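Long-range contacts in geobacter metallireducens SMUG1 (Geobacter metallireducens, PDB 5H9I), which belongs to the SMUG1 branch of the uracil-DNA glycosylase superfamily and adopts an alpha/beta fold whose central pocket here holds xanthine: residues Val72-Val77 and Val137-Pro142; Asn32-Ala37 and Trp65-Thr70; Val55-Met60 and Ile187-Phe192; Glu111-Arg116 and Ile211-Pro216. All coordinates share one frame; numbering follows the deposited sequence.

Interaction 1. Residues Val72-Val77 and Val137-Pro142; sequences VPFGEV and VANYCP. With XAN (xanthine), chain B.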
loop_
_atom_site.group_PDB
_atom_site.type_symbol
_atom_site.label_atom_id
_atom_site.label_comp_id
_atom_site.label_asym_id
_atom_site.label_seq_id
_atom_site.Cartn_x
_atom_site.Cartn_y
_atom_site.Cartn_z
ATOM N N VAL A 72 -3.793 -5.808 -3.696
ATOM C CA VAL A 72 -4.179 -5.360 -2.394
ATOM C C VAL A 72 -3.017 -4.978 -1.574
ATOM O O VAL A 72 -2.027 -5.739 -1.595
ATOM C CB VAL A 72 -4.961 -6.436 -1.713
ATOM C CG1 VAL A 72 -5.298 -6.068 -0.266
ATOM C CG2 VAL A 72 -6.247 -6.774 -2.483
ATOM N N PRO A 73 -2.943 -3.802 -0.929
ATOM C CA PRO A 73 -1.780 -3.456 -0.075
ATOM C C PRO A 73 -1.470 -4.546 0.955
ATOM O O PRO A 73 -2.352 -5.144 1.554
ATOM C CB PRO A 73 -2.189 -2.150 0.649
ATOM C CG PRO A 73 -3.365 -1.667 -0.148
ATOM C CD PRO A 73 -4.031 -2.819 -0.835
ATOM N N PHE A 74 -0.148 -4.817 1.054
ATOM C CA PHE A 74 0.330 -5.930 1.944
ATOM C C PHE A 74 -0.384 -7.225 1.668
ATOM O O PHE A 74 -0.569 -8.045 2.513
ATOM C CB PHE A 74 0.166 -5.494 3.437
ATOM C CG PHE A 74 1.080 -4.355 3.853
ATOM C CD1 PHE A 74 2.397 -4.635 4.301
ATOM C CD2 PHE A 74 0.654 -3.055 3.772
ATOM C CE1 PHE A 74 3.162 -3.596 4.729
ATOM C CE2 PHE A 74 1.440 -2.026 4.195
ATOM C CZ PHE A 74 2.672 -2.319 4.664
ATOM N N GLY A 75 -0.782 -7.432 0.393
ATOM C CA GLY A 75 -1.775 -8.400 0.049
ATOM C C GLY A 75 -1.234 -9.791 -0.204
ATOM O O GLY A 75 -1.257 -10.286 -1.328
ATOM N N GLU A 76 -0.828 -10.422 0.861
ATOM C CA GLU A 76 -0.395 -11.825 0.849
ATOM C C GLU A 76 -1.575 -12.616 0.254
ATOM O O GLU A 76 -2.754 -12.444 0.639
ATOM C CB GLU A 76 0.006 -12.278 2.224
ATOM C CG GLU A 76 0.615 -13.737 2.250
ATOM C CD GLU A 76 -0.158 -14.713 3.034
ATOM O OE1 GLU A 76 -1.313 -14.464 3.531
ATOM O OE2 GLU A 76 0.355 -15.879 3.182
ATOM N N VAL A 77 -1.301 -13.603 -0.608
ATOM C CA VAL A 77 -2.347 -14.259 -1.355
ATOM C C VAL A 77 -3.355 -14.915 -0.478
ATOM O O VAL A 77 -4.579 -14.724 -0.659
ATOM C CB VAL A 77 -1.734 -15.243 -2.446
ATOM C CG1 VAL A 77 -2.829 -16.019 -3.124
ATOM C CG2 VAL A 77 -0.890 -14.446 -3.401
ATOM N N VAL A 137 -6.240 0.604 4.741
ATOM C CA VAL A 137 -4.817 0.442 4.412
ATOM C C VAL A 137 -4.574 0.756 2.956
ATOM O O VAL A 137 -5.254 0.218 2.092
ATOM C CB VAL A 137 -4.306 -1.042 4.732
ATOM C CG1 VAL A 137 -2.846 -1.189 4.460
ATOM C CG2 VAL A 137 -4.631 -1.403 6.182
ATOM N N ALA A 138 -3.636 1.616 2.676
ATOM C CA ALA A 138 -3.274 2.007 1.333
ATOM C C ALA A 138 -1.791 2.117 1.166
ATOM O O ALA A 138 -1.086 2.171 2.152
ATOM C CB ALA A 138 -3.893 3.364 1.023
ATOM N N ASN A 139 -1.289 2.051 -0.089
ATOM C CA ASN A 139 0.132 2.347 -0.299
ATOM C C ASN A 139 0.282 3.774 -0.819
ATOM O O ASN A 139 -0.500 4.189 -1.645
ATOM C CB ASN A 139 0.744 1.430 -1.356
ATOM C CG ASN A 139 1.398 0.252 -0.754
ATOM O OD1 ASN A 139 1.844 0.254 0.373
ATOM N ND2 ASN A 139 1.289 -0.893 -1.499
ATOM N N TYR A 140 1.365 4.407 -0.459
ATOM C CA TYR A 140 1.722 5.699 -1.001
ATOM C C TYR A 140 2.018 5.600 -2.490
ATOM O O TYR A 140 1.545 6.434 -3.250
ATOM C CB TYR A 140 2.958 6.150 -0.255
ATOM C CG TYR A 140 3.535 7.478 -0.755
ATOM C CD1 TYR A 140 2.865 8.625 -0.556
ATOM C CD2 TYR A 140 4.681 7.484 -1.553
ATOM C CE1 TYR A 140 3.350 9.836 -1.071
ATOM C CE2 TYR A 140 5.167 8.634 -2.051
ATOM C CZ TYR A 140 4.540 9.789 -1.766
ATOM O OH TYR A 140 5.044 10.965 -2.295
ATOM N N CYS A 141 2.810 4.580 -2.866
ATOM C CA CYS A 141 3.227 4.393 -4.273
ATOM C C CYS A 141 2.779 3.037 -4.710
ATOM O O CYS A 141 3.070 2.076 -4.077
ATOM C CB CYS A 141 4.744 4.578 -4.331
ATOM S SG CYS A 141 5.430 4.215 -5.979
ATOM N N PRO A 142 1.997 2.976 -5.771
ATOM C CA PRO A 142 1.517 1.665 -6.219
ATOM C C PRO A 142 2.455 0.913 -7.156
ATOM O O PRO A 142 2.149 -0.237 -7.486
ATOM C CB PRO A 142 0.268 2.025 -6.954
ATOM C CG PRO A 142 0.588 3.315 -7.589
ATOM C CD PRO A 142 1.331 4.087 -6.509
HETATM N N9 XAN B . 5.001 -5.440 1.802
HETATM C C4 XAN B . 4.289 -4.408 1.444
HETATM N N3 XAN B . 3.133 -4.241 0.808
HETATM C C2 XAN B . 2.691 -3.082 0.604
HETATM O O2 XAN B . 1.669 -2.958 -0.021
HETATM N N1 XAN B . 3.294 -1.976 1.063
HETATM C C6 XAN B . 4.412 -1.998 1.722
HETATM O O6 XAN B . 5.010 -0.984 2.099
HETATM C C5 XAN B . 4.998 -3.251 1.915
HETATM N N7 XAN B . 6.107 -3.654 2.518
HETATM C C8 XAN B . 6.105 -4.976 2.454
#

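Interaction 2. Residues Asn32-Ala37 and Trp65-Thr70; sequences NPLLYA and WGMAQT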
loop_
_atom_site.group_PDB
_atom_site.type_symbol
_atom_site.label_atom_id
_atom_site.label_comp_id
_atom_site.label_asym_id
_atom_site.label_seq_id
_atom_site.Cartn_x
_atom_site.Cartn_y
_atom_site.Cartn_z
ATOM N N ASN A 32 2.757 -1.815 -12.562
ATOM C CA ASN A 32 1.617 -1.031 -12.034
ATOM C C ASN A 32 0.362 -1.910 -11.846
ATOM O O ASN A 32 -0.465 -2.111 -12.744
ATOM C CB ASN A 32 1.311 0.124 -12.925
ATOM C CG ASN A 32 0.308 1.048 -12.316
ATOM O OD1 ASN A 32 -0.210 0.760 -11.222
ATOM N ND2 ASN A 32 0.171 2.215 -12.958
ATOM N N PRO A 33 0.216 -2.501 -10.637
ATOM C CA PRO A 33 -0.879 -3.399 -10.315
ATOM C C PRO A 33 -2.249 -2.662 -10.437
ATOM O O PRO A 33 -3.275 -3.346 -10.504
ATOM C CB PRO A 33 -0.582 -3.945 -8.920
ATOM C CG PRO A 33 0.558 -3.180 -8.520
ATOM C CD PRO A 33 1.239 -2.456 -9.568
ATOM N N LEU A 34 -2.242 -1.327 -10.425
ATOM C CA LEU A 34 -3.503 -0.613 -10.627
ATOM C C LEU A 34 -4.034 -0.893 -11.964
ATOM O O LEU A 34 -5.264 -0.777 -12.188
ATOM C CB LEU A 34 -3.340 0.909 -10.451
ATOM C CG LEU A 34 -2.779 1.400 -9.176
ATOM C CD1 LEU A 34 -2.782 2.916 -9.028
ATOM C CD2 LEU A 34 -3.481 0.776 -7.950
ATOM N N LEU A 35 -3.177 -1.289 -12.902
ATOM C CA LEU A 35 -3.593 -1.618 -14.260
ATOM C C LEU A 35 -3.781 -3.097 -14.481
ATOM O O LEU A 35 -4.778 -3.516 -15.064
ATOM C CB LEU A 35 -2.583 -1.039 -15.237
ATOM C CG LEU A 35 -2.269 0.423 -15.164
ATOM C CD1 LEU A 35 -1.213 0.882 -16.190
ATOM C CD2 LEU A 35 -3.511 1.208 -15.403
ATOM N N TYR A 36 -2.853 -3.924 -14.045
ATOM C CA TYR A 36 -2.949 -5.345 -14.309
ATOM C C TYR A 36 -3.702 -6.191 -13.291
ATOM O O TYR A 36 -4.030 -7.288 -13.541
ATOM C CB TYR A 36 -1.549 -5.932 -14.599
ATOM C CG TYR A 36 -0.578 -5.977 -13.460
ATOM C CD1 TYR A 36 -0.711 -6.918 -12.479
ATOM C CD2 TYR A 36 0.480 -5.135 -13.404
ATOM C CE1 TYR A 36 0.184 -6.991 -11.459
ATOM C CE2 TYR A 36 1.394 -5.214 -12.395
ATOM C CZ TYR A 36 1.231 -6.130 -11.412
ATOM O OH TYR A 36 2.133 -6.215 -10.429
ATOM N N ALA A 37 -3.980 -5.593 -12.142
ATOM C CA ALA A 37 -4.765 -6.253 -11.104
ATOM C C ALA A 37 -5.894 -5.329 -10.667
ATOM O O ALA A 37 -6.191 -5.204 -9.533
ATOM C CB ALA A 37 -3.900 -6.623 -9.912
ATOM N N TRP A 65 5.502 -10.226 -3.887
ATOM C CA TRP A 65 4.690 -11.384 -3.686
ATOM C C TRP A 65 3.340 -11.099 -3.015
ATOM O O TRP A 65 2.545 -11.998 -2.838
ATOM C CB TRP A 65 5.425 -12.501 -2.861
ATOM C CG TRP A 65 6.886 -12.687 -3.210
ATOM C CD1 TRP A 65 7.964 -12.594 -2.361
ATOM C CD2 TRP A 65 7.418 -12.889 -4.510
ATOM N NE1 TRP A 65 9.130 -12.728 -3.069
ATOM C CE2 TRP A 65 8.813 -12.962 -4.380
ATOM C CE3 TRP A 65 6.835 -13.106 -5.726
ATOM C CZ2 TRP A 65 9.650 -13.173 -5.446
ATOM C CZ3 TRP A 65 7.700 -13.297 -6.836
ATOM C CH2 TRP A 65 9.084 -13.336 -6.631
ATOM N N GLY A 66 3.113 -9.784 -2.845
ATOM C CA GLY A 66 1.890 -9.345 -2.165
ATOM C C GLY A 66 1.035 -8.517 -3.094
ATOM O O GLY A 66 0.411 -9.062 -3.995
ATOM N N MET A 67 1.113 -7.199 -2.923
ATOM C CA MET A 67 0.256 -6.302 -3.762
ATOM C C MET A 67 0.605 -6.476 -5.290
ATOM O O MET A 67 -0.251 -6.319 -6.123
ATOM C CB MET A 67 0.371 -4.838 -3.353
ATOM C CG MET A 67 -0.457 -4.004 -4.222
ATOM S SD MET A 67 -0.750 -2.375 -3.517
ATOM C CE MET A 67 -1.633 -1.522 -4.818
ATOM N N ALA A 68 1.888 -6.804 -5.581
ATOM C CA ALA A 68 2.249 -6.963 -7.050
ATOM C C ALA A 68 1.536 -8.132 -7.603
ATOM O O ALA A 68 1.521 -8.269 -8.864
ATOM C CB ALA A 68 3.728 -7.073 -7.196
ATOM N N GLN A 69 1.028 -9.084 -6.815
ATOM C CA GLN A 69 0.302 -10.256 -7.212
ATOM C C GLN A 69 -1.198 -10.090 -7.125
ATOM O O GLN A 69 -1.970 -10.608 -7.961
ATOM C CB GLN A 69 0.702 -11.521 -6.467
ATOM C CG GLN A 69 2.185 -11.801 -6.433
ATOM C CD GLN A 69 2.761 -12.294 -7.784
ATOM O OE1 GLN A 69 2.034 -12.978 -8.496
ATOM N NE2 GLN A 69 3.923 -11.922 -8.101
ATOM N N THR A 70 -1.685 -9.419 -6.054
ATOM C CA THR A 70 -3.108 -9.462 -5.743
ATOM C C THR A 70 -3.774 -8.136 -5.968
ATOM O O THR A 70 -5.036 -8.058 -5.898
ATOM C CB THR A 70 -3.262 -9.872 -4.236
ATOM O OG1 THR A 70 -2.696 -8.871 -3.420
ATOM C CG2 THR A 70 -2.801 -11.253 -3.951
#

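Interaction 3. Residues Val55-Met60 and Ile187-Phe192; sequences VLFVGM and IGVGAF. With XAN (xanthine), chain B.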
loop_
_atom_site.group_PDB
_atom_site.type_symbol
_atom_site.label_atom_id
_atom_site.label_comp_id
_atom_site.label_asym_id
_atom_site.label_seq_id
_atom_site.Cartn_x
_atom_site.Cartn_y
_atom_site.Cartn_z
ATOM N N VAL A 55 -8.872 6.102 10.873
ATOM C CA VAL A 55 -7.447 5.898 10.786
ATOM C C VAL A 55 -7.097 5.323 9.454
ATOM O O VAL A 55 -7.708 4.329 9.042
ATOM C CB VAL A 55 -6.917 4.979 11.874
ATOM C CG1 VAL A 55 -5.451 4.678 11.798
ATOM C CG2 VAL A 55 -7.327 5.492 13.289
ATOM N N LEU A 56 -6.080 5.867 8.806
ATOM C CA LEU A 56 -5.501 5.375 7.539
ATOM C C LEU A 56 -4.097 4.887 7.710
ATOM O O LEU A 56 -3.267 5.710 8.132
ATOM C CB LEU A 56 -5.534 6.461 6.502
ATOM C CG LEU A 56 -4.938 6.126 5.163
ATOM C CD1 LEU A 56 -5.682 5.023 4.478
ATOM C CD2 LEU A 56 -4.907 7.337 4.253
ATOM N N PHE A 57 -3.790 3.639 7.460
ATOM C CA PHE A 57 -2.457 3.136 7.404
ATOM C C PHE A 57 -1.938 3.331 6.000
ATOM O O PHE A 57 -2.676 3.061 5.033
ATOM C CB PHE A 57 -2.439 1.638 7.767
ATOM C CG PHE A 57 -2.637 1.322 9.184
ATOM C CD1 PHE A 57 -1.666 1.502 10.169
ATOM C CD2 PHE A 57 -3.888 0.859 9.617
ATOM C CE1 PHE A 57 -1.909 1.191 11.486
ATOM C CE2 PHE A 57 -4.117 0.517 10.919
ATOM C CZ PHE A 57 -3.107 0.712 11.861
ATOM N N VAL A 58 -0.686 3.755 5.838
ATOM C CA VAL A 58 -0.074 4.004 4.577
ATOM C C VAL A 58 1.261 3.283 4.492
ATOM O O VAL A 58 2.163 3.475 5.312
ATOM C CB VAL A 58 0.186 5.502 4.330
ATOM C CG1 VAL A 58 0.820 5.801 3.025
ATOM C CG2 VAL A 58 -1.118 6.211 4.531
ATOM N N GLY A 59 1.345 2.328 3.552
ATOM C CA GLY A 59 2.633 1.648 3.259
ATOM C C GLY A 59 3.405 2.424 2.227
ATOM O O GLY A 59 2.974 3.431 1.769
ATOM N N MET A 60 4.510 1.893 1.864
ATOM C CA MET A 60 5.391 2.537 0.909
ATOM C C MET A 60 5.074 2.122 -0.505
ATOM O O MET A 60 4.659 2.907 -1.281
ATOM C CB MET A 60 6.850 2.205 1.259
ATOM C CG MET A 60 7.898 2.745 0.269
ATOM S SD MET A 60 9.692 2.361 0.780
ATOM C CE MET A 60 9.633 0.661 0.400
ATOM N N ILE A 187 -1.156 6.846 9.622
ATOM C CA ILE A 187 -0.052 6.135 10.225
ATOM C C ILE A 187 0.796 5.569 9.095
ATOM O O ILE A 187 0.305 4.656 8.380
ATOM C CB ILE A 187 -0.556 4.979 11.125
ATOM C CG1 ILE A 187 -1.509 5.493 12.201
ATOM C CG2 ILE A 187 0.609 4.164 11.671
ATOM C CD1 ILE A 187 -2.145 4.539 13.111
ATOM N N GLY A 188 2.045 5.999 8.992
ATOM C CA GLY A 188 2.978 5.378 8.105
ATOM C C GLY A 188 3.416 4.019 8.637
ATOM O O GLY A 188 3.797 3.922 9.819
ATOM N N VAL A 189 3.447 3.050 7.762
ATOM C CA VAL A 189 4.024 1.731 8.138
ATOM C C VAL A 189 5.471 1.790 7.634
ATOM O O VAL A 189 5.767 1.662 6.448
ATOM C CB VAL A 189 3.254 0.608 7.524
ATOM C CG1 VAL A 189 3.874 -0.747 7.930
ATOM C CG2 VAL A 189 1.780 0.697 7.873
ATOM N N GLY A 190 6.340 2.039 8.608
ATOM C CA GLY A 190 7.794 2.280 8.301
ATOM C C GLY A 190 8.107 3.726 8.173
ATOM O O GLY A 190 7.242 4.605 8.024
ATOM N N ALA A 191 9.394 4.009 8.233
ATOM C CA ALA A 191 9.864 5.400 8.225
ATOM C C ALA A 191 9.661 6.134 6.940
ATOM O O ALA A 191 9.407 7.348 6.973
ATOM C CB ALA A 191 11.415 5.362 8.549
ATOM N N PHE A 192 9.852 5.473 5.800
ATOM C CA PHE A 192 9.676 6.149 4.509
ATOM C C PHE A 192 8.216 6.605 4.348
ATOM O O PHE A 192 7.936 7.759 4.015
ATOM C CB PHE A 192 10.114 5.340 3.312
ATOM C CG PHE A 192 9.579 5.849 2.011
ATOM C CD1 PHE A 192 10.325 6.734 1.213
ATOM C CD2 PHE A 192 8.254 5.419 1.561
ATOM C CE1 PHE A 192 9.765 7.168 0.001
ATOM C CE2 PHE A 192 7.696 5.783 0.425
ATOM C CZ PHE A 192 8.474 6.679 -0.399
HETATM N N9 XAN B . 5.001 -5.440 1.802
HETATM C C4 XAN B . 4.289 -4.408 1.444
HETATM N N3 XAN B . 3.133 -4.241 0.808
HETATM C C2 XAN B . 2.691 -3.082 0.604
HETATM O O2 XAN B . 1.669 -2.958 -0.021
HETATM N N1 XAN B . 3.294 -1.976 1.063
HETATM C C6 XAN B . 4.412 -1.998 1.722
HETATM O O6 XAN B . 5.010 -0.984 2.099
HETATM C C5 XAN B . 4.998 -3.251 1.915
HETATM N N7 XAN B . 6.107 -3.654 2.518
HETATM C C8 XAN B . 6.105 -4.976 2.454
#

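Interaction 4. Residues Glu111-Arg116 and Ile211-Pro216; sequences EVSGRR and IIHPSP. With XAN (xanthine), chain B.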
loop_
_atom_site.group_PDB
_atom_site.type_symbol
_atom_site.label_atom_id
_atom_site.label_comp_id
_atom_site.label_asym_id
_atom_site.label_seq_id
_atom_site.Cartn_x
_atom_site.Cartn_y
_atom_site.Cartn_z
ATOM N N GLU A 111 4.077 -13.638 1.297
ATOM C CA GLU A 111 4.778 -12.496 1.783
ATOM C C GLU A 111 4.690 -12.383 3.300
ATOM O O GLU A 111 3.562 -12.296 3.823
ATOM C CB GLU A 111 4.195 -11.194 1.182
ATOM C CG GLU A 111 4.973 -9.976 1.636
ATOM C CD GLU A 111 4.252 -8.689 1.271
ATOM O OE1 GLU A 111 3.666 -8.020 2.121
ATOM O OE2 GLU A 111 4.319 -8.320 0.042
ATOM N N VAL A 112 5.836 -12.342 4.013
ATOM C CA VAL A 112 5.844 -12.300 5.426
ATOM C C VAL A 112 5.195 -11.021 5.975
ATOM O O VAL A 112 4.410 -11.053 6.932
ATOM C CB VAL A 112 7.275 -12.467 6.045
ATOM C CG1 VAL A 112 7.302 -12.439 7.555
ATOM C CG2 VAL A 112 7.800 -13.852 5.542
ATOM N N SER A 113 5.629 -9.947 5.411
ATOM C CA SER A 113 5.169 -8.610 5.836
ATOM C C SER A 113 3.660 -8.514 5.861
ATOM O O SER A 113 3.053 -8.241 6.919
ATOM C CB SER A 113 5.729 -7.507 4.976
ATOM O OG SER A 113 7.110 -7.328 5.142
ATOM N N GLY A 114 3.040 -8.837 4.756
ATOM C CA GLY A 114 1.548 -8.753 4.697
ATOM C C GLY A 114 0.877 -9.820 5.479
ATOM O O GLY A 114 -0.191 -9.676 6.115
ATOM N N ARG A 115 1.436 -11.039 5.576
ATOM C CA ARG A 115 0.952 -12.051 6.456
ATOM C C ARG A 115 0.912 -11.640 7.883
ATOM O O ARG A 115 -0.074 -11.850 8.578
ATOM C CB ARG A 115 1.784 -13.398 6.315
ATOM C CG ARG A 115 1.120 -14.604 6.726
ATOM C CD ARG A 115 1.994 -15.829 6.392
ATOM N NE ARG A 115 3.118 -15.826 7.269
ATOM C CZ ARG A 115 4.384 -16.127 6.859
ATOM N NH1 ARG A 115 4.664 -16.385 5.555
ATOM N NH2 ARG A 115 5.337 -16.214 7.785
ATOM N N ARG A 116 1.993 -10.976 8.299
ATOM C CA ARG A 116 2.039 -10.468 9.654
ATOM C C ARG A 116 0.992 -9.336 9.862
ATOM O O ARG A 116 0.352 -9.315 10.924
ATOM C CB ARG A 116 3.432 -9.904 9.953
ATOM C CG ARG A 116 4.458 -11.022 10.256
ATOM C CD ARG A 116 5.800 -10.394 10.567
ATOM N NE ARG A 116 6.755 -11.465 10.890
ATOM C CZ ARG A 116 8.061 -11.256 11.037
ATOM N NH1 ARG A 116 8.615 -10.109 10.798
ATOM N NH2 ARG A 116 8.793 -12.304 11.467
ATOM N N ILE A 211 4.062 3.271 12.708
ATOM C CA ILE A 211 4.336 2.031 13.355
ATOM C C ILE A 211 5.543 1.320 12.696
ATOM O O ILE A 211 5.873 1.549 11.513
ATOM C CB ILE A 211 3.135 1.064 13.362
ATOM C CG1 ILE A 211 2.715 0.664 11.981
ATOM C CG2 ILE A 211 2.027 1.624 14.307
ATOM C CD1 ILE A 211 1.701 -0.496 11.968
ATOM N N ILE A 212 6.149 0.442 13.474
ATOM C CA ILE A 212 7.246 -0.385 12.945
ATOM C C ILE A 212 6.723 -1.122 11.684
ATOM O O ILE A 212 5.616 -1.672 11.683
ATOM C CB ILE A 212 7.720 -1.339 14.055
ATOM C CG1 ILE A 212 8.833 -2.185 13.597
ATOM C CG2 ILE A 212 6.579 -2.072 14.666
ATOM C CD1 ILE A 212 9.476 -2.903 14.842
ATOM N N HIS A 213 7.605 -1.269 10.713
ATOM C CA HIS A 213 7.281 -2.073 9.547
ATOM C C HIS A 213 7.431 -3.553 9.880
ATOM O O HIS A 213 8.337 -3.947 10.621
ATOM C CB HIS A 213 8.224 -1.687 8.434
ATOM C CG HIS A 213 7.830 -2.225 7.115
ATOM N ND1 HIS A 213 7.977 -3.558 6.797
ATOM C CD2 HIS A 213 7.254 -1.627 6.051
ATOM C CE1 HIS A 213 7.523 -3.749 5.572
ATOM N NE2 HIS A 213 7.130 -2.596 5.098
ATOM N N PRO A 214 6.547 -4.389 9.372
ATOM C CA PRO A 214 6.512 -5.818 9.745
ATOM C C PRO A 214 7.592 -6.689 9.084
ATOM O O PRO A 214 7.568 -7.869 9.442
ATOM C CB PRO A 214 5.064 -6.245 9.347
ATOM C CG PRO A 214 4.707 -5.361 8.207
ATOM C CD PRO A 214 5.287 -4.032 8.616
ATOM N N SER A 215 8.376 -6.171 8.191
ATOM C CA SER A 215 9.361 -7.056 7.503
ATOM C C SER A 215 10.391 -7.645 8.446
ATOM O O SER A 215 10.761 -7.059 9.489
ATOM C CB SER A 215 9.973 -6.521 6.254
ATOM O OG SER A 215 11.190 -6.035 6.494
ATOM N N PRO A 216 10.855 -8.801 8.088
ATOM C CA PRO A 216 12.005 -9.325 8.833
ATOM C C PRO A 216 13.238 -8.466 8.854
ATOM O O PRO A 216 14.147 -8.832 9.597
ATOM C CB PRO A 216 12.229 -10.643 8.151
ATOM C CG PRO A 216 10.922 -11.100 7.662
ATOM C CD PRO A 216 10.199 -9.840 7.257
HETATM N N9 XAN B . 5.001 -5.440 1.802
HETATM C C4 XAN B . 4.289 -4.408 1.444
HETATM N N3 XAN B . 3.133 -4.241 0.808
HETATM C C2 XAN B . 2.691 -3.082 0.604
HETATM O O2 XAN B . 1.669 -2.958 -0.021
HETATM N N1 XAN B . 3.294 -1.976 1.063
HETATM C C6 XAN B . 4.412 -1.998 1.722
HETATM O O6 XAN B . 5.010 -0.984 2.099
HETATM C C5 XAN B . 4.998 -3.251 1.915
HETATM N N7 XAN B . 6.107 -3.654 2.518
HETATM C C8 XAN B . 6.105 -4.976 2.454
#

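Interaction 1. Residues Val72-Val77 and Val137-Pro142
One wall of the xanthine pocket is built where P73 and F74, the two central residues of a type II beta turn from V72 to G75, pack on V137 and N139 at the end of strand 135-139. Proline suits the first central position because its ring restrains phi near the value the turn needs. That ring lies against the strand: P73 CG is 3.5 Å from V137 O, and P73 CB meets V137 CG1. The same methyl also touches the F74 ring, at 4.0 Å from CD2. F74 CG is anti to its carbonyl carbon (chi1 -67°), and the ring beyond it covers xanthine, whose N1 sits 3.6 Å above the ring plane, toward the rim. The flat base is then held by its polar rim. N139 uses both ends of its amide: OD1 accepts from xanthine N1 at 2.7 Å, and ND2 donates to O2 at 2.6 Å. F74 N gives O2 a second bond of 2.8 Å. An asparagine amide, with donor and acceptor side by side, matches the neighbouring N-H and C=O of the base, while two N-H groups on O2 would probably draw electron density toward that oxygen.

Interaction 2. Residues Asn32-Ala37 and Trp65-Thr70
The hydroxyl of Y36 donates to the carbonyl oxygen of A68 across 2.7 Å, lying in the carbonyl plane on a lone pair, with a C=O...donor angle of 120°. The oxygen in turn sits at the edge of the tyrosine ring, near its plane. With Y36 CG between its backbone N and carbonyl carbon (chi1 68°), the crowded position, the ring starts back toward its own helix; P33 CA lies 3.5 Å above the ring centre. Tyrosine suits this place because its flat ring packs on the backbone while its hydroxyl reaches the neighbouring helix. Beside this bond the contact is van der Waals packing: P33 CB rests 3.7 Å from M67 O, and L34 CD2 meets M67 CE at 4.3 Å. The methionine chain is fully extended, and its side chain also touches xanthine and H41 of helix 38-48. A37, with only a methyl group, fits close to the backbone of T70. N32 begins helix 33-36 as its N-cap, OD1 accepting from L34 N at 3.0 Å; G66 takes the same place before helix 67-70. T70 OG1 is bonded to G75 O in the following turn. Two short helices thus pack together, the second belonging to the segment that follows strand 55-59, whose end and following loop supply the xanthine-pocket residues G59, M60, N61 and G63.

Interaction 3. Residues Val55-Met60 and Ile187-Phe192
Strands 55-59 and 187-189 run parallel, at 30° with their axes 4.6 Å apart, pairing F57 with I187 and V58 with G188 in the middle of the four-stranded parallel sheet of the superfamily's alpha/beta fold. Three backbone bonds join them: I187 N to L56 O at 2.8 Å, V58 N to I187 O, and V189 N to V58 O. On one face F57 and I187 lie side by side, pointing the same way. With I187 CD1 extended from CG1 (chi2 177°), it touches both V55 CG1 at 3.6 Å and F57 CE1 at 3.7 Å. L233 of helix 219-235 packs on this pair. V58 faces the other way, toward L174 of helix 160-181, and G188 beside it adds no side chain on that face. Branched and aromatic residues suit such buried strands, which helices cover. G59 closes its strand against the ligand: a CB there would come too near xanthine N1. G190 suits its place because at its positive phi a CB would be jammed against the preceding carbonyl oxygen. Beyond the strands, M60 SD lies obliquely 4.0 Å from the centroid of the F192 ring, a Met-aromatic placement whose exact geometry is doubtful because neighbouring carbons of the two side chains are modelled too close. M60 N donates to xanthine O6 at 2.9 Å.

Interaction 4. Residues Glu111-Arg116 and Ile211-Pro216
R116 reaches from helix 112-125 to P214 and P216 in the loop carrying the sequence HPSP, the second signature motif of this superfamily. Its chain is extended from CG to NE (chi3 178°), and NH1 donates to P214 O at 2.8 Å with an N-H...O angle of 157°, close to the guanidinium plane. V112 CG1 lies 3.5 Å above that plane, toward its rim, and also touches P216 CG, so one valine methyl packs on both the arginine and the proline. Arginine suits the site because NH2 has a further partner, N222 OD1. S113 is small enough to let the loop come near: its OG sits 3.2 Å from S215 CB and at the edge of the H213 ring, while P214 CG packs on S113 O. CG anti to the backbone N (chi1 -168°) starts the imidazole toward the pocket. ND1 accepts from S215 N in the ring plane, which helps to fix its rotation, and NE2 donates to xanthine N7 at 3.0 Å. At the other nitrogen of the same five-membered ring, E111 OE1 accepts from xanthine N9 at 2.9 Å and, weakly, from G114 N as a helix cap; a CB on G114 would crowd this oxygen. P214 packs on V189 and W225, placing the loop, which follows strand 207-211, between strand 185-189, helix 219-235 and the amino end of helix 112-125.

Interactions 1, 3 and 4 surround the xanthine pocket, with centres 11 to 12 Å apart, while interaction 2 is centred about 9 Å from interaction 1 and 18 to 19 Å from interactions 4 and 3, although its M67 still touches xanthine. The parallel sheet ties them together: strand 135-139 of interaction 1 borders strand 55-59 of interaction 3, whose other partner, strand 185-189, borders strand 207-211, which ends at I211 in interaction 4. Along the chain interaction 1 is nested within the loop closed by interaction 3, and interaction 4 crosses both. Interaction 2 closes before interaction 1 opens, and T70 bonds to G75 between them. The pocket is therefore assembled from distant parts of the sequence at the strand ends.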